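Local coordinates for protein rhamnonate dehydratase (Gibberella zeae PH-1, PDB 3FXG) that probably dehydrates L-rhamnonate to a 2-keto-3-deoxy sugar acid, as a magnesium-dependent lyase of the enolase superfamily, at residues G26-V31 and H325-Y330; Q344-N349 and E367-K372. One frame throughout, in Å; residues are numbered along the deposited sequence.

Contact 1 and contact 2 lie with their centres 11 Å apart, and both draw on the C-terminal barrel domain of the enolase superfamily. Contact 1 pairs 26-31, a loop after strand 11-19, with 325-330; 344-349 and 367-372 follow later in the sequence. Helix 329-335 and strand 344-347 are consecutive elements, so the second segment of contact 1 leads into the first of contact 2. They also touch directly, Ala326 N lying 2.9 Å from Glu345 OE1 in a probable hydrogen bond. Contact 1 thus joins the N-terminal part of the chain to the barrel beside the magnesium site, whereas contact 2 is packing within the barrel domain, its Tyr346 side chain about 12 Å from the ion.

Contact 1: G26-V31 and H325-Y330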
# COMPACT_ATOMS: atom_id res chain seq x y z
N GLY A 26 -3.22 -3.67 44.89
CA GLY A 26 -2.95 -3.84 43.47
C GLY A 26 -1.59 -3.43 42.91
O GLY A 26 -1.25 -3.84 41.80
N ASP A 27 -0.82 -2.64 43.65
CA ASP A 27 0.49 -2.22 43.14
C ASP A 27 1.53 -3.32 43.30
O ASP A 27 2.18 -3.44 44.35
CB ASP A 27 0.97 -0.95 43.85
CG ASP A 27 2.17 -0.31 43.16
OD1 ASP A 27 2.80 -0.99 42.32
OD2 ASP A 27 2.48 0.86 43.47
N TYR A 28 1.70 -4.12 42.25
CA TYR A 28 2.65 -5.24 42.23
C TYR A 28 4.07 -4.89 42.64
O TYR A 28 4.76 -5.71 43.26
CB TYR A 28 2.75 -5.82 40.81
CG TYR A 28 1.44 -6.06 40.10
CD1 TYR A 28 0.62 -7.14 40.43
CD2 TYR A 28 1.06 -5.23 39.04
CE1 TYR A 28 -0.56 -7.39 39.71
CE2 TYR A 28 -0.11 -5.47 38.33
CZ TYR A 28 -0.91 -6.55 38.66
OH TYR A 28 -2.04 -6.79 37.92
N HIS A 29 4.52 -3.69 42.30
CA HIS A 29 5.89 -3.29 42.58
C HIS A 29 6.15 -2.51 43.87
O HIS A 29 7.29 -2.14 44.14
CB HIS A 29 6.45 -2.52 41.39
CG HIS A 29 6.11 -3.15 40.07
ND1 HIS A 29 5.02 -2.77 39.33
CD2 HIS A 29 6.67 -4.19 39.41
CE1 HIS A 29 4.92 -3.54 38.26
NE2 HIS A 29 5.91 -4.42 38.29
N ASN A 30 5.11 -2.27 44.65
CA ASN A 30 5.28 -1.57 45.91
C ASN A 30 5.49 -2.64 46.97
O ASN A 30 4.62 -2.90 47.80
CB ASN A 30 4.03 -0.74 46.24
CG ASN A 30 4.19 0.05 47.52
OD1 ASN A 30 5.20 0.71 47.73
ND2 ASN A 30 3.18 -0.02 48.39
N VAL A 31 6.66 -3.27 46.93
CA VAL A 31 7.00 -4.34 47.86
C VAL A 31 8.25 -4.06 48.69
O VAL A 31 8.97 -3.10 48.45
CB VAL A 31 7.19 -5.67 47.11
CG1 VAL A 31 5.90 -6.05 46.40
CG2 VAL A 31 8.33 -5.55 46.12
N HIS A 325 -2.17 -9.19 31.96
CA HIS A 325 -1.00 -9.11 32.83
C HIS A 325 -1.40 -9.32 34.29
O HIS A 325 -2.11 -8.49 34.86
CB HIS A 325 -0.33 -7.75 32.64
CG HIS A 325 0.68 -7.42 33.69
ND1 HIS A 325 0.33 -6.92 34.93
CD2 HIS A 325 2.04 -7.51 33.69
CE1 HIS A 325 1.43 -6.72 35.64
NE2 HIS A 325 2.47 -7.07 34.92
N ALA A 326 -0.93 -10.42 34.88
CA ALA A 326 -1.22 -10.76 36.27
C ALA A 326 -2.69 -10.51 36.60
O ALA A 326 -3.56 -11.21 36.09
CB ALA A 326 -0.32 -9.94 37.20
N SER A 327 -2.94 -9.53 37.47
CA SER A 327 -4.29 -9.11 37.85
C SER A 327 -5.12 -9.97 38.82
O SER A 327 -6.20 -9.56 39.23
CB SER A 327 -5.13 -8.84 36.60
OG SER A 327 -4.54 -7.82 35.82
N GLY A 328 -4.63 -11.15 39.18
CA GLY A 328 -5.37 -12.00 40.11
C GLY A 328 -6.79 -12.34 39.68
O GLY A 328 -7.06 -12.49 38.49
N PRO A 329 -7.73 -12.47 40.63
CA PRO A 329 -9.14 -12.80 40.34
C PRO A 329 -9.80 -11.92 39.27
O PRO A 329 -10.68 -12.38 38.54
CB PRO A 329 -9.81 -12.66 41.70
CG PRO A 329 -8.73 -13.13 42.63
CD PRO A 329 -7.51 -12.42 42.09
N TYR A 330 -9.38 -10.67 39.18
CA TYR A 330 -9.96 -9.77 38.18
C TYR A 330 -9.66 -10.32 36.79
O TYR A 330 -10.43 -10.10 35.85
CB TYR A 330 -9.40 -8.36 38.34
CG TYR A 330 -9.58 -7.82 39.73
CD1 TYR A 330 -10.82 -7.91 40.38
CD2 TYR A 330 -8.52 -7.24 40.42
CE1 TYR A 330 -10.99 -7.45 41.68
CE2 TYR A 330 -8.68 -6.77 41.73
CZ TYR A 330 -9.92 -6.88 42.35
OH TYR A 330 -10.08 -6.44 43.64
O HOH W 1 4.79 -6.48 36.48
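Tyr28 of the loop 26-31 reaches across to the 325-330 segment, where its ring meets His325 and Ala326 and its hydroxyl arrives beside Ser327. The two aromatic rings form an offset edge-to-face pair, with centroids 5.0 Å apart and planes at 74°. His325 is the edge partner: its CE1 comes within 3.3 Å of Tyr28 CE2. CG of His325 stands anti to the backbone N (chi1 167°), and this torsion carries the imidazole toward the tyrosine although CB itself does not point that way. Farther round the phenol, the methyl CB of Ala326 packs at 3.6 Å from Tyr28 CE1. Within its own loop Tyr28 has Gly26 O above the centre of one ring face.

At the polar end, Ser327 N donates a weak, bent bond to Tyr28 OH (2.9 Å, 122° at the hydrogen); the placing of that oxygen is somewhat doubtful. Asp298 OD2 is its main partner and also bonds His325 ND1; if the hydroxyl is rightly placed, one carboxylate oxygen links both aromatic side chains. Ser327 OG bonds back to His325 O at 2.7 Å, a local bond in the loop that leads into helix 329-335.

A water joins the other imidazole nitrogen to the loop, 2.9 Å from His325 NE2 and 3.0 Å from His29 NE2. The His325 side chain comes to about 4 Å, nearest atom, from the magnesium ion bound by Asp222, Glu248 and Glu275. This His-Asp pairing is consistent with the dyad found at the C-terminal ends of the barrel strands in mandelate racemase-like members of the superfamily. Hydrogen bonds and ring packing together would be expected to restrict rotation of the imidazole and keep NE2 facing the water shared with His29.

Contact 2: Q344-N349 and E367-K372; sequences QEYLAN and EPIPTK
Tyr346 projects from strand 344-347 of the C-terminal barrel, the enolase-superfamily version of the TIM-barrel fold, onto the loop 367-372 that precedes strand 374-376. CB points toward that loop, and CG anti to the backbone N (chi1 -161°) brings the ring against Pro370. CB makes only a loose approach, 4.1 Å from Pro370 CG, while ring atom CG lies 3.6 Å from the same proline carbon. The proline lies over one face of the ring: Pro370 CG sits 3.8 Å from the centroid and 26° off its normal, a CH-pi contact. The overlap is displaced toward the CD1-CE1 rim, where CD1 meets Pro370 CG at 3.4 Å and CE1 meets Pro370 CD at the same distance. CZ falls between Pro370 CD and Ile369 CG2, and that methyl comes nearest at Tyr346 OH, 3.7 Å. Phe166 of the neighbouring strand 163-169 touches both Tyr346 and Pro370, joining this packing to the barrel wall.

Tyr346 OH is hydrogen-bonded to the carbonyl of Leu357. The Glu367 carboxylate, arriving from the opposite direction with its plane 52° from the ring, bonds the backbone N-H groups of Val359 (OE2) and Phe360 (OE1); Tyr346 OH stands 3.8 Å from Glu367 OE2.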
# COMPACT_ATOMS: atom_id res chain seq x y z
N GLN A 344 -3.33 -18.07 31.70
CA GLN A 344 -3.12 -16.95 32.60
C GLN A 344 -1.70 -16.82 33.12
O GLN A 344 -0.97 -17.80 33.24
CB GLN A 344 -4.08 -17.09 33.78
CG GLN A 344 -3.82 -16.13 34.90
CD GLN A 344 -4.64 -14.87 34.79
OE1 GLN A 344 -4.26 -13.83 35.30
NE2 GLN A 344 -5.79 -14.98 34.14
N GLU A 345 -1.32 -15.59 33.45
CA GLU A 345 -0.01 -15.33 34.00
C GLU A 345 -0.10 -15.20 35.52
O GLU A 345 -1.10 -14.71 36.05
CB GLU A 345 0.57 -14.02 33.45
CG GLU A 345 1.74 -13.50 34.28
CD GLU A 345 2.27 -12.16 33.81
OE1 GLU A 345 1.45 -11.27 33.49
OE2 GLU A 345 3.51 -11.98 33.77
N TYR A 346 0.93 -15.66 36.20
CA TYR A 346 0.99 -15.50 37.64
C TYR A 346 2.37 -14.95 37.91
O TYR A 346 3.38 -15.59 37.60
CB TYR A 346 0.82 -16.81 38.41
CG TYR A 346 0.45 -16.53 39.84
CD1 TYR A 346 -0.86 -16.19 40.18
CD2 TYR A 346 1.41 -16.52 40.85
CE1 TYR A 346 -1.21 -15.84 41.48
CE2 TYR A 346 1.07 -16.17 42.16
CZ TYR A 346 -0.24 -15.83 42.46
OH TYR A 346 -0.61 -15.48 43.74
N LEU A 347 2.41 -13.74 38.46
CA LEU A 347 3.67 -13.08 38.77
C LEU A 347 4.16 -13.57 40.12
O LEU A 347 3.58 -13.23 41.15
CB LEU A 347 3.46 -11.56 38.79
CG LEU A 347 4.66 -10.62 38.86
CD1 LEU A 347 4.19 -9.18 38.66
CD2 LEU A 347 5.36 -10.77 40.20
N ALA A 348 5.21 -14.39 40.11
CA ALA A 348 5.77 -14.93 41.35
C ALA A 348 6.02 -13.78 42.32
O ALA A 348 6.91 -12.95 42.11
CB ALA A 348 7.07 -15.67 41.07
N ASN A 349 5.24 -13.73 43.39
CA ASN A 349 5.38 -12.66 44.36
C ASN A 349 6.25 -13.02 45.56
O ASN A 349 6.33 -12.26 46.52
CB ASN A 349 3.99 -12.21 44.81
CG ASN A 349 3.20 -13.33 45.42
OD1 ASN A 349 3.10 -14.42 44.86
ND2 ASN A 349 2.61 -13.06 46.58
N GLU A 367 -7.73 -15.26 48.69
CA GLU A 367 -7.38 -15.14 47.28
C GLU A 367 -7.02 -16.52 46.75
O GLU A 367 -6.20 -17.23 47.34
CB GLU A 367 -6.17 -14.20 47.12
CG GLU A 367 -5.84 -13.83 45.68
CD GLU A 367 -4.52 -13.08 45.56
OE1 GLU A 367 -4.34 -12.07 46.27
OE2 GLU A 367 -3.68 -13.51 44.75
N PRO A 368 -7.65 -16.95 45.64
CA PRO A 368 -7.34 -18.27 45.08
C PRO A 368 -5.95 -18.20 44.43
O PRO A 368 -5.70 -17.31 43.61
CB PRO A 368 -8.46 -18.49 44.07
CG PRO A 368 -8.74 -17.10 43.59
CD PRO A 368 -8.73 -16.30 44.88
N ILE A 369 -5.06 -19.11 44.80
CA ILE A 369 -3.71 -19.10 44.25
C ILE A 369 -3.35 -20.39 43.51
O ILE A 369 -3.64 -21.49 43.98
CB ILE A 369 -2.69 -18.85 45.39
CG1 ILE A 369 -2.95 -17.47 46.00
CG2 ILE A 369 -1.26 -18.92 44.85
CD1 ILE A 369 -2.16 -17.21 47.26
N PRO A 370 -2.69 -20.26 42.35
CA PRO A 370 -2.30 -21.43 41.55
C PRO A 370 -1.05 -22.14 42.05
O PRO A 370 -0.04 -22.22 41.35
CB PRO A 370 -2.12 -20.83 40.16
CG PRO A 370 -1.52 -19.51 40.47
CD PRO A 370 -2.37 -19.02 41.63
N THR A 371 -1.12 -22.67 43.27
CA THR A 371 -0.00 -23.39 43.86
C THR A 371 0.41 -24.60 43.03
O THR A 371 1.57 -25.04 43.07
CB THR A 371 -0.35 -23.86 45.29
OG1 THR A 371 -0.50 -22.71 46.15
CG2 THR A 371 0.74 -24.75 45.85
N LYS A 372 -0.53 -25.15 42.26
CA LYS A 372 -0.28 -26.31 41.41
C LYS A 372 -0.18 -25.91 39.94
O LYS A 372 -0.18 -26.78 39.06
CB LYS A 372 -1.39 -27.35 41.57
CG LYS A 372 -1.58 -27.90 42.98
CD LYS A 372 -2.77 -28.84 43.01
CE LYS A 372 -3.03 -29.39 44.40
NZ LYS A 372 -3.35 -28.32 45.38